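PDB 5J2Y: regulatory protein from Pseudomonas aeruginosa, which binds promoter DNA as a quorum-sensing repressor and acts as a global regulator of gene expression, virulence genes among its targets. Local coordinates for residues A[15-20]-A[43-48]; A[21-26]-A[31-36]. All coordinates share one frame; numbering follows the deposited sequence.

Both contacts lie in the helix-turn-helix domain and both use helix 9-22, but at different depths. Contact 1 is largely buried and ties that helix to helix 38-45, which meets the DNA bases; contact 2 lies at the surface and joins the turn after helix 9-22 to the end of helix 27-32. Each rests on a two-pronged arginine-glutamate pair. In contact 1 the groups are nearly coplanar and the buried carboxylate receives two donors on each oxygen. In contact 2 the planes are tilted, and the carboxylate also lies over the face of a second arginine, in one of that residue's two conformers. Trp-31 of contact 2 gives its NE1 hydrogen to Glu-45 OE2 of contact 1, and Glu-25 N bonds Arg-20 O.

Contact 1: residues A[15-20]-A[43-48]; sequences RAKATR and RFENGE. With nucleotides of chain C; nucleotides of chain F.
Arg-20 of helix 9-22 takes hold of Glu-45, in the last turn of helix 38-45, side-on, with NE and one terminal nitrogen. NE meets OE2 of Glu-45 at 2.7 Å, while NH2 gives a straighter bond (162°) to the syn lone pair of Glu-45 OE1 at 2.8 Å. The two side chains cross at about a right angle, yet the guanidinium and carboxylate planes are only 6° apart, and the carboxylate lies at the guanidinium edge. Arg-20 reaches this pose by extending to CD and then bending (chi3 88°), which swings NE toward its partner. Lys-17 lies across Glu-45 and contributes its aliphatic part: CD comes to 3.6 Å from Glu-45 OE1, whereas NZ lies further off. A long, flexible lysine suits this partly exposed place, covering the acid with methylenes while its amine extends beyond it. Gln-27 and Trp-31 donate a further bond each to OE1 and OE2, and Arg-20 NH1 turns to Glu-25 O and to a DNA phosphate. On the same helix as Glu-45, Arg-43 reads DG10 of chain C, its NH1 bonding O6 at 2.8 Å and its NH2 bonding N7 at 3.0 Å, the pattern of guanine recognition in the major groove. Two donors on each oxygen would favour a charged Glu-45 despite burial, and the ion pair, joining helix 9-22 to the base-reading helix, probably helps set their relative position.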
loop_
_atom_site.group_PDB
_atom_site.type_symbol
_atom_site.label_atom_id
_atom_site.label_comp_id
_atom_site.label_asym_id
_atom_site.label_seq_id
_atom_site.Cartn_x
_atom_site.Cartn_y
_atom_site.Cartn_z
ATOM N N ARG A 15 -6.213 -4.734 4.430
ATOM C CA ARG A 15 -7.025 -3.536 4.278
ATOM C C ARG A 15 -6.593 -2.958 2.942
ATOM O O ARG A 15 -7.399 -2.791 2.027
ATOM C CB ARG A 15 -6.750 -2.544 5.406
ATOM C CG ARG A 15 -7.780 -2.572 6.524
ATOM C CD ARG A 15 -8.046 -1.177 7.065
ATOM N NE ARG A 15 -9.140 -0.515 6.358
ATOM C CZ ARG A 15 -9.500 0.748 6.555
ATOM N NH1 ARG A 15 -10.507 1.268 5.868
ATOM N NH2 ARG A 15 -8.853 1.495 7.441
ATOM N N ALA A 16 -5.299 -2.671 2.841
ATOM C CA ALA A 16 -4.701 -2.160 1.597
ATOM C C ALA A 16 -5.210 -2.856 0.349
ATOM O O ALA A 16 -5.479 -2.204 -0.639
ATOM C CB ALA A 16 -3.184 -2.269 1.648
ATOM N N LYS A 17 -5.321 -4.184 0.403
ATOM C CA LYS A 17 -5.853 -4.982 -0.702
ATOM C C LYS A 17 -7.308 -4.662 -1.029
ATOM O O LYS A 17 -7.685 -4.527 -2.200
ATOM C CB LYS A 17 -5.739 -6.461 -0.404
ATOM C CG LYS A 17 -6.203 -7.336 -1.566
ATOM C CD LYS A 17 -6.010 -8.812 -1.266
ATOM C CE LYS A 17 -6.646 -9.642 -2.370
ATOM N NZ LYS A 17 -6.396 -11.106 -2.191
ATOM N N ALA A 18 -8.128 -4.534 0.005
ATOM C CA ALA A 18 -9.533 -4.154 -0.193
ATOM C C ALA A 18 -9.698 -2.783 -0.850
ATOM O O ALA A 18 -10.591 -2.581 -1.652
ATOM C CB ALA A 18 -10.255 -4.174 1.140
ATOM N N THR A 19 -8.857 -1.822 -0.478
ATOM C CA THR A 19 -8.898 -0.486 -1.090
ATOM C C THR A 19 -8.615 -0.619 -2.578
ATOM O O THR A 19 -9.398 -0.195 -3.420
ATOM C CB THR A 19 -7.827 0.437 -0.473
ATOM O OG1 THR A 19 -8.020 0.520 0.940
ATOM C CG2 THR A 19 -7.885 1.839 -1.069
ATOM N N ARG A 20 -7.480 -1.239 -2.859
ATOM C CA ARG A 20 -6.942 -1.440 -4.221
ATOM C C ARG A 20 -7.948 -2.136 -5.112
ATOM O O ARG A 20 -8.182 -1.709 -6.226
ATOM C CB ARG A 20 -5.641 -2.285 -4.130
ATOM C CG ARG A 20 -5.162 -2.923 -5.420
ATOM C CD ARG A 20 -3.867 -3.709 -5.240
ATOM N NE ARG A 20 -4.010 -5.113 -4.841
ATOM C CZ ARG A 20 -4.534 -6.098 -5.607
ATOM N NH1 ARG A 20 -5.082 -5.841 -6.786
ATOM N NH2 ARG A 20 -4.532 -7.364 -5.181
ATOM N N ARG A 43 3.269 -10.611 -1.668
ATOM C CA ARG A 43 3.613 -11.289 -0.409
ATOM C C ARG A 43 2.995 -10.573 0.795
ATOM O O ARG A 43 2.509 -11.233 1.708
ATOM C CB ARG A 43 5.099 -11.434 -0.274
ATOM C CG ARG A 43 5.694 -12.307 -1.374
ATOM C CD ARG A 43 7.190 -12.603 -1.194
ATOM N NE ARG A 43 7.514 -14.031 -1.427
ATOM C CZ ARG A 43 8.268 -14.514 -2.417
ATOM N NH1 ARG A 43 8.823 -13.712 -3.313
ATOM N NH2 ARG A 43 8.491 -15.822 -2.503
ATOM N N PHE A 44 2.932 -9.237 0.779
ATOM C CA PHE A 44 2.274 -8.500 1.905
ATOM C C PHE A 44 0.765 -8.801 2.013
ATOM O O PHE A 44 0.247 -9.037 3.071
ATOM C CB PHE A 44 2.455 -6.977 1.756
ATOM C CG PHE A 44 3.880 -6.500 1.896
ATOM C CD1 PHE A 44 4.794 -7.163 2.696
ATOM C CD2 PHE A 44 4.268 -5.326 1.305
ATOM C CE1 PHE A 44 6.082 -6.684 2.854
ATOM C CE2 PHE A 44 5.539 -4.806 1.491
ATOM C CZ PHE A 44 6.461 -5.493 2.253
ATOM N N GLU A 45 0.079 -8.753 0.887
ATOM C CA GLU A 45 -1.362 -9.017 0.810
ATOM C C GLU A 45 -1.760 -10.445 1.228
ATOM O O GLU A 45 -2.940 -10.719 1.426
ATOM C CB GLU A 45 -1.877 -8.760 -0.598
ATOM C CG GLU A 45 -1.940 -7.316 -0.974
ATOM C CD GLU A 45 -2.466 -7.063 -2.370
ATOM O OE1 GLU A 45 -2.974 -8.024 -3.000
ATOM O OE2 GLU A 45 -2.374 -5.894 -2.834
ATOM N N ASN A 46 -0.776 -11.329 1.320
ATOM C CA ASN A 46 -0.969 -12.700 1.727
ATOM C C ASN A 46 -0.283 -13.008 3.037
ATOM O O ASN A 46 -0.037 -14.168 3.368
ATOM C CB ASN A 46 -0.509 -13.628 0.603
ATOM C CG ASN A 46 -1.541 -13.721 -0.499
ATOM O OD1 ASN A 46 -2.508 -14.452 -0.362
ATOM N ND2 ASN A 46 -1.381 -12.937 -1.562
ATOM N N GLY A 47 0.028 -11.950 3.783
ATOM C CA GLY A 47 0.368 -12.063 5.190
ATOM C C GLY A 47 1.822 -12.216 5.533
ATOM O O GLY A 47 2.141 -12.650 6.628
ATOM N N GLU A 48 2.722 -11.865 4.616
ATOM C CA GLU A 48 4.123 -11.728 5.003
ATOM C C GLU A 48 4.215 -10.538 5.984
ATOM O O GLU A 48 3.406 -9.588 5.940
ATOM C CB GLU A 48 5.010 -11.515 3.778
ATOM C CG GLU A 48 6.521 -11.511 4.024
ATOM C CD GLU A 48 7.311 -10.779 2.932
ATOM O OE1 GLU A 48 6.750 -9.840 2.330
ATOM O OE2 GLU A 48 8.507 -11.109 2.685
ATOM P P DG C 10 7.953 -21.502 -3.680
ATOM O OP1 DG C 10 7.213 -22.717 -3.325
ATOM O OP2 DG C 10 8.239 -20.508 -2.613
ATOM O "O5'" DG C 10 9.344 -21.873 -4.357
ATOM C "C5'" DG C 10 9.409 -22.276 -5.732
ATOM C "C4'" DG C 10 10.777 -22.004 -6.316
ATOM O "O4'" DG C 10 10.840 -20.649 -6.820
ATOM C "C3'" DG C 10 11.973 -22.158 -5.377
ATOM O "O3'" DG C 10 13.037 -22.661 -6.190
ATOM C "C2'" DG C 10 12.243 -20.736 -4.922
ATOM C "C1'" DG C 10 11.839 -19.906 -6.138
ATOM N N9 DG C 10 11.266 -18.608 -5.811
ATOM C C8 DG C 10 10.317 -18.346 -4.852
ATOM N N7 DG C 10 9.978 -17.088 -4.801
ATOM C C5 DG C 10 10.742 -16.483 -5.787
ATOM C C6 DG C 10 10.806 -15.126 -6.201
ATOM O O6 DG C 10 10.179 -14.154 -5.761
ATOM N N1 DG C 10 11.708 -14.952 -7.243
ATOM C C2 DG C 10 12.469 -15.950 -7.803
ATOM N N2 DG C 10 13.288 -15.584 -8.795
ATOM N N3 DG C 10 12.420 -17.215 -7.427
ATOM C C4 DG C 10 11.537 -17.410 -6.425
ATOM P P DT F 16 10.705 -6.424 2.394
ATOM O OP1 DT F 16 10.287 -5.013 2.575
ATOM O OP2 DT F 16 9.704 -7.519 2.508
ATOM O "O5'" DT F 16 11.502 -6.481 1.017
ATOM C "C5'" DT F 16 12.701 -5.688 0.905
ATOM C "C4'" DT F 16 13.244 -5.714 -0.504
ATOM O "O4'" DT F 16 13.952 -6.954 -0.734
ATOM C "C3'" DT F 16 12.188 -5.598 -1.604
ATOM O "O3'" DT F 16 12.570 -4.561 -2.518
ATOM C "C2'" DT F 16 12.107 -7.000 -2.189
ATOM C "C1'" DT F 16 13.470 -7.606 -1.895
ATOM N N1 DT F 16 13.478 -9.054 -1.618
ATOM C C2 DT F 16 14.477 -9.830 -2.169
ATOM O O2 DT F 16 15.329 -9.385 -2.926
ATOM N N3 DT F 16 14.435 -11.155 -1.812
ATOM C C4 DT F 16 13.514 -11.767 -0.983
ATOM O O4 DT F 16 13.587 -12.974 -0.776
ATOM C C5 DT F 16 12.507 -10.888 -0.425
ATOM C C7 DT F 16 11.468 -11.463 0.484
ATOM C C6 DT F 16 12.534 -9.596 -0.775
ATOM P P DT C 9 2.000 -18.791 -3.919
ATOM O OP1 DT C 9 1.445 -20.160 -3.776
ATOM O OP2 DT C 9 1.942 -17.861 -2.769
ATOM O "O5'" DT C 9 3.506 -18.942 -4.411
ATOM C "C5'" DT C 9 3.797 -19.719 -5.582
ATOM C "C4'" DT C 9 5.283 -19.730 -5.860
ATOM O "O4'" DT C 9 5.652 -18.548 -6.606
ATOM C "C3'" DT C 9 6.196 -19.769 -4.630
ATOM O "O3'" DT C 9 7.177 -20.781 -4.880
ATOM C "C2'" DT C 9 6.822 -18.383 -4.597
ATOM C "C1'" DT C 9 6.860 -18.032 -6.072
ATOM N N1 DT C 9 6.918 -16.602 -6.397
ATOM C C2 DT C 9 7.703 -16.231 -7.461
ATOM O O2 DT C 9 8.353 -17.028 -8.113
ATOM N N3 DT C 9 7.709 -14.885 -7.729
ATOM C C4 DT C 9 7.000 -13.903 -7.071
ATOM O O4 DT C 9 7.088 -12.738 -7.441
ATOM C C5 DT C 9 6.188 -14.363 -5.969
ATOM C C7 DT C 9 5.397 -13.365 -5.185
ATOM C C6 DT C 9 6.192 -15.673 -5.686
#

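Contact 2: residues A[21-26]-A[31-36]; sequences TARRES and WSRFGI. With nucleotides of chain C.
Glu-25 sets its CG beside its own backbone N (chi1 -64°) and then runs extended, while Arg-33 makes the same first turn (chi1 -58°) and stretches out to NE; the carboxylate and guanidinium thus meet between the two turns that flank helix 27-32, the first helix of the helix-turn-helix motif. Arg-33 grips end-on: NH1 bonds OE1 of Glu-25 at 2.9 Å with an angle of 163°, and NH2 bonds Glu-25 OE2 at the same length. Both oxygens lie near the guanidinium plane, but the carboxylate is tilted well away from it, so OE1 is approached on its syn side and OE2 from above the carboxylate plane. A third member, Arg-23, is modelled in two conformers; in the one described, its guanidinium face lies over Glu-25 CD and NH1 is 2.8 Å from Glu-25 OE2, a pairing of charges without a directed N-H, to be taken with caution. The two arginines come from opposite directions and share one acid; Asp-68 and Tyr-61 also hold Arg-23. Long arginines can reach a common acid from both turns, and its negative charge probably eases the approach of Arg-23 NH2 to Arg-33 NH1, 3.6 Å apart.

Both turns are Schellman motifs with a positive phi after the helix, at Arg-24 and at Gly-35, where glycine adopts that conformation readily. Trp-31 O accepts from both Phe-34 N and Ile-36 N. Ser-26 is the N-cap of helix 27-32, and its CA lies 3.5 Å from OP2 of DT7 of chain C.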
loop_
_atom_site.group_PDB
_atom_site.type_symbol
_atom_site.label_atom_id
_atom_site.label_comp_id
_atom_site.label_asym_id
_atom_site.label_seq_id
_atom_site.Cartn_x
_atom_site.Cartn_y
_atom_site.Cartn_z
ATOM N N THR A 21 -8.474 -3.254 -4.621
ATOM C CA THR A 21 -9.564 -4.014 -5.265
ATOM C C THR A 21 -10.763 -3.108 -5.584
ATOM O O THR A 21 -11.251 -3.060 -6.717
ATOM C CB THR A 21 -9.949 -5.184 -4.337
ATOM O OG1 THR A 21 -8.879 -6.135 -4.319
ATOM C CG2 THR A 21 -11.238 -5.897 -4.752
ATOM N N ALA A 22 -11.198 -2.352 -4.584
ATOM C CA ALA A 22 -12.332 -1.446 -4.757
ATOM C C ALA A 22 -12.077 -0.372 -5.773
ATOM O O ALA A 22 -13.020 0.138 -6.354
ATOM C CB ALA A 22 -12.738 -0.816 -3.424
ATOM N N ARG A 23 -10.810 -0.013 -5.992
ATOM C CA ARG A 23 -10.458 0.996 -7.004
ATOM C C ARG A 23 -10.100 0.357 -8.340
ATOM O O ARG A 23 -9.728 1.054 -9.306
ATOM C CB ARG A 23 -9.312 1.857 -6.507
ATOM C CG ARG A 23 -9.681 2.645 -5.274
ATOM C CD ARG A 23 -8.427 3.189 -4.648
ATOM N NE ARG A 23 -7.824 4.139 -5.571
ATOM C CZ ARG A 23 -6.610 4.620 -5.436
ATOM N NH1 ARG A 23 -6.153 5.489 -6.323
ATOM N NH2 ARG A 23 -5.865 4.196 -4.427
ATOM N N ARG A 24 -10.252 -0.962 -8.388
ATOM C CA ARG A 24 -9.949 -1.761 -9.548
ATOM C C ARG A 24 -8.520 -1.457 -10.033
ATOM O O ARG A 24 -8.309 -1.182 -11.184
ATOM C CB ARG A 24 -11.014 -1.525 -10.633
ATOM C CG ARG A 24 -12.458 -1.835 -10.202
ATOM N N GLU A 25 -7.550 -1.519 -9.124
ATOM C CA GLU A 25 -6.132 -1.303 -9.470
ATOM C C GLU A 25 -5.315 -2.590 -9.369
ATOM O O GLU A 25 -5.490 -3.381 -8.443
ATOM C CB GLU A 25 -5.500 -0.227 -8.584
ATOM C CG GLU A 25 -6.105 1.148 -8.749
ATOM C CD GLU A 25 -5.421 2.207 -7.898
ATOM O OE1 GLU A 25 -4.650 1.859 -6.971
ATOM O OE2 GLU A 25 -5.674 3.410 -8.135
ATOM N N SER A 26 -4.407 -2.786 -10.310
ATOM C CA SER A 26 -3.465 -3.857 -10.189
ATOM C C SER A 26 -2.521 -3.653 -8.959
ATOM O O SER A 26 -2.317 -2.541 -8.479
ATOM C CB SER A 26 -2.630 -3.957 -11.465
ATOM O OG SER A 26 -1.854 -2.780 -11.650
ATOM N N TRP A 31 0.978 -0.688 -5.589
ATOM C CA TRP A 31 2.168 -0.749 -4.750
ATOM C C TRP A 31 3.332 0.127 -5.216
ATOM O O TRP A 31 4.136 0.584 -4.397
ATOM C CB TRP A 31 2.599 -2.165 -4.587
ATOM C CG TRP A 31 1.690 -2.866 -3.759
ATOM C CD1 TRP A 31 0.690 -3.715 -4.161
ATOM C CD2 TRP A 31 1.630 -2.812 -2.333
ATOM N NE1 TRP A 31 0.005 -4.196 -3.063
ATOM C CE2 TRP A 31 0.576 -3.668 -1.930
ATOM C CE3 TRP A 31 2.367 -2.121 -1.355
ATOM C CZ2 TRP A 31 0.257 -3.874 -0.613
ATOM C CZ3 TRP A 31 2.044 -2.296 -0.051
ATOM C CH2 TRP A 31 0.980 -3.180 0.325
ATOM N N SER A 32 3.364 0.427 -6.509
ATOM C CA SER A 32 4.465 1.203 -7.042
ATOM C C SER A 32 4.393 2.670 -6.672
ATOM O O SER A 32 5.411 3.338 -6.726
ATOM C CB SER A 32 4.619 1.000 -8.569
ATOM O OG SER A 32 3.450 1.404 -9.246
ATOM N N ARG A 33 3.223 3.178 -6.262
ATOM C CA ARG A 33 3.140 4.569 -5.729
ATOM C C ARG A 33 4.035 4.764 -4.538
ATOM O O ARG A 33 4.385 5.899 -4.235
ATOM C CB ARG A 33 1.736 4.941 -5.254
ATOM C CG ARG A 33 0.678 4.821 -6.312
ATOM C CD ARG A 33 -0.543 5.645 -5.970
ATOM N NE ARG A 33 -1.429 5.643 -7.140
ATOM C CZ ARG A 33 -2.464 4.811 -7.303
ATOM N NH1 ARG A 33 -2.811 3.960 -6.350
ATOM N NH2 ARG A 33 -3.185 4.856 -8.415
ATOM N N PHE A 34 4.322 3.658 -3.829
ATOM C CA PHE A 34 5.178 3.642 -2.642
ATOM C C PHE A 34 6.609 3.159 -2.949
ATOM O O PHE A 34 7.429 3.058 -2.059
ATOM C CB PHE A 34 4.561 2.732 -1.543
ATOM C CG PHE A 34 3.118 3.045 -1.233
ATOM C CD1 PHE A 34 2.782 4.151 -0.472
ATOM C CD2 PHE A 34 2.101 2.216 -1.673
ATOM C CE1 PHE A 34 1.470 4.441 -0.188
ATOM C CE2 PHE A 34 0.780 2.516 -1.417
ATOM C CZ PHE A 34 0.470 3.630 -0.656
ATOM N N GLY A 35 6.893 2.829 -4.210
ATOM C CA GLY A 35 8.182 2.258 -4.569
ATOM C C GLY A 35 8.320 0.808 -4.149
ATOM O O GLY A 35 9.419 0.317 -3.905
ATOM N N ILE A 36 7.192 0.124 -4.064
ATOM C CA ILE A 36 7.150 -1.258 -3.661
ATOM C C ILE A 36 6.800 -2.089 -4.899
ATOM O O ILE A 36 5.853 -1.801 -5.614
ATOM C CB ILE A 36 6.114 -1.441 -2.544
ATOM C CG1 ILE A 36 6.604 -0.753 -1.280
ATOM C CG2 ILE A 36 5.883 -2.911 -2.203
ATOM C CD1 ILE A 36 5.513 -0.558 -0.227
ATOM P P DT C 7 -3.685 -8.270 -9.663
ATOM O OP1 DT C 7 -4.862 -8.063 -8.784
ATOM O OP2 DT C 7 -2.636 -7.209 -9.753
ATOM O "O5'" DT C 7 -3.003 -9.646 -9.287
ATOM C "C5'" DT C 7 -3.787 -10.824 -9.107
ATOM C "C4'" DT C 7 -2.898 -11.991 -8.743
ATOM O "O4'" DT C 7 -1.963 -12.265 -9.809
ATOM C "C3'" DT C 7 -2.055 -11.830 -7.476
ATOM O "O3'" DT C 7 -2.302 -13.019 -6.734
ATOM C "C2'" DT C 7 -0.624 -11.775 -7.987
ATOM C "C1'" DT C 7 -0.711 -12.610 -9.239
ATOM N N1 DT C 7 0.322 -12.357 -10.257
ATOM C C2 DT C 7 1.017 -13.437 -10.736
ATOM O O2 DT C 7 0.873 -14.565 -10.299
ATOM N N3 DT C 7 1.910 -13.144 -11.735
ATOM C C4 DT C 7 2.165 -11.904 -12.289
ATOM O O4 DT C 7 2.999 -11.791 -13.183
ATOM C C5 DT C 7 1.387 -10.818 -11.748
ATOM C C7 DT C 7 1.604 -9.437 -12.279
ATOM C C6 DT C 7 0.502 -11.097 -10.785
#